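Local coordinates for protein N-acetylglucosaminidase (Paenibacillus barengoltzii, PDB 6INX) that probably hydrolyses glycosidic bonds in sugars containing N-acetylglucosamine, as a glycoside hydrolase of family 18, at residues 281-284 with 285-288. Residues are numbered along the deposited sequence; the frame is centred on the assembly and turned at random.
Sequences YWDE and EAKA
The indole of Trp-282 lies against the returning backbone: the amide N of Ala-288 sits over one face, 3.7 Å above the plane and displaced toward the rim, while the carbonyl carbon of Lys-287 approaches obliquely, 3.4 Å from CH2. At the ring edge, in plane, a water accepts from NE1 and also from Lys-287 NZ. Chi1 of 177° turns CG away from the backbone N and brings the six-membered ring against the Lys-287 to Ala-288 backbone.

This is a beta hairpin joining strands 279-283 and 288-292 at the border of an antiparallel sheet inserted between the last two barrel strands, consistent with the insertion domain of many family 18 enzymes.

The second flat group, the carboxylate of Asp-283, shows how one oxygen can organise a reversal. Its OD1 takes the amide N of Glu-285 nearly in line with the C-O bond, and that of Ala-286 at 3.0 Å, from well above the carboxylate plane but almost straight at the hydrogen (175°). The first of these closes an Asx turn; OD2 is hydrogen-bonded to NE2 of His-197, from a neighbouring loop. Were the carboxylate replaced by the methyl of an alanine, the two amides would probably lose their acceptor and His-197 its partner, freeing the turn to shift.

Asp-283 and Ala-288 form a hydrogen-bonded pair, Asp-283 N donating to Ala-288 O at 2.9 Å; the return bond, Ala-288 N to Asp-283 O, is weak. Lys-287, in the left-handed region (phi 60°), and Ala-288 together face Asp-283 in a G1 beta bulge. The lysine chain, bent at chi2, folds back until NZ meets Glu-284 O at 2.8 Å, in the carbonyl plane.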
loop_
_atom_site.group_PDB
_atom_site.type_symbol
_atom_site.label_atom_id
_atom_site.label_comp_id
_atom_site.label_asym_id
_atom_site.label_seq_id
_atom_site.Cartn_x
_atom_site.Cartn_y
_atom_site.Cartn_z
ATOM N N TYR A 281 7.142 3.827 -23.322
ATOM C CA TYR A 281 5.718 3.569 -23.412
ATOM C C TYR A 281 4.966 4.670 -22.681
ATOM O O TYR A 281 5.498 5.319 -21.772
ATOM C CB TYR A 281 5.387 2.211 -22.797
ATOM C CG TYR A 281 6.096 1.083 -23.502
ATOM C CD1 TYR A 281 5.683 0.662 -24.768
ATOM C CD2 TYR A 281 7.184 0.450 -22.925
ATOM C CE1 TYR A 281 6.329 -0.358 -25.418
ATOM C CE2 TYR A 281 7.840 -0.583 -23.570
ATOM C CZ TYR A 281 7.402 -0.986 -24.819
ATOM O OH TYR A 281 8.059 -2.003 -25.470
ATOM N N TRP A 282 3.736 4.908 -23.111
ATOM C CA TRP A 282 2.856 5.880 -22.486
ATOM C C TRP A 282 1.660 5.147 -21.905
ATOM O O TRP A 282 0.984 4.389 -22.612
ATOM C CB TRP A 282 2.399 6.937 -23.498
ATOM C CG TRP A 282 1.430 7.946 -22.942
ATOM C CD1 TRP A 282 0.091 8.024 -23.189
ATOM C CD2 TRP A 282 1.725 9.015 -22.023
ATOM N NE1 TRP A 282 -0.463 9.070 -22.490
ATOM C CE2 TRP A 282 0.520 9.692 -21.765
ATOM C CE3 TRP A 282 2.893 9.461 -21.397
ATOM C CZ2 TRP A 282 0.448 10.795 -20.919
ATOM C CZ3 TRP A 282 2.814 10.559 -20.551
ATOM C CH2 TRP A 282 1.604 11.210 -20.321
ATOM N N ASP A 283 1.420 5.343 -20.611
ATOM C CA ASP A 283 0.245 4.792 -19.939
ATOM C C ASP A 283 -0.874 5.820 -20.067
ATOM O O ASP A 283 -0.880 6.840 -19.370
ATOM C CB ASP A 283 0.586 4.494 -18.481
ATOM C CG ASP A 283 -0.515 3.757 -17.758
ATOM O OD1 ASP A 283 -1.696 4.014 -18.056
ATOM O OD2 ASP A 283 -0.189 2.944 -16.864
ATOM N N GLU A 284 -1.820 5.555 -20.974
ATOM C CA GLU A 284 -2.902 6.494 -21.238
ATOM C C GLU A 284 -3.874 6.617 -20.077
ATOM O O GLU A 284 -4.609 7.606 -20.011
ATOM C CB GLU A 284 -3.665 6.093 -22.508
ATOM C CG GLU A 284 -2.871 6.250 -23.794
ATOM C CD GLU A 284 -3.706 5.977 -25.033
ATOM O OE1 GLU A 284 -4.719 6.682 -25.239
ATOM O OE2 GLU A 284 -3.349 5.058 -25.800
ATOM N N GLU A 285 -3.914 5.644 -19.168
ATOM C CA GLU A 285 -4.802 5.796 -18.028
ATOM C C GLU A 285 -4.146 6.616 -16.926
ATOM O O GLU A 285 -4.743 7.564 -16.419
ATOM C CB GLU A 285 -5.249 4.437 -17.484
ATOM C CG GLU A 285 -6.321 4.586 -16.409
ATOM C CD GLU A 285 -6.860 3.254 -15.922
ATOM O OE1 GLU A 285 -6.219 2.223 -16.190
ATOM O OE2 GLU A 285 -7.920 3.241 -15.266
ATOM N N ALA A 286 -2.910 6.272 -16.574
ATOM C CA ALA A 286 -2.225 6.979 -15.502
ATOM C C ALA A 286 -1.728 8.345 -15.946
ATOM O O ALA A 286 -1.418 9.182 -15.093
ATOM C CB ALA A 286 -1.039 6.138 -15.027
ATOM N N LYS A 287 -1.628 8.569 -17.262
ATOM C CA LYS A 287 -0.957 9.742 -17.841
ATOM C C LYS A 287 0.516 9.815 -17.428
ATOM O O LYS A 287 1.009 10.850 -16.969
ATOM C CB LYS A 287 -1.693 11.059 -17.548
ATOM C CG LYS A 287 -3.189 11.092 -17.868
ATOM C CD LYS A 287 -3.485 10.726 -19.311
ATOM C CE LYS A 287 -4.980 10.851 -19.594
ATOM N NZ LYS A 287 -5.373 10.181 -20.868
ATOM N N ALA A 288 1.231 8.703 -17.607
ATOM C CA ALA A 288 2.619 8.606 -17.175
ATOM C C ALA A 288 3.476 7.845 -18.178
ATOM O O ALA A 288 3.029 6.826 -18.731
ATOM C CB ALA A 288 2.718 7.910 -15.805
HETATM O O HOH W 1 -3.119 10.315 -22.886
#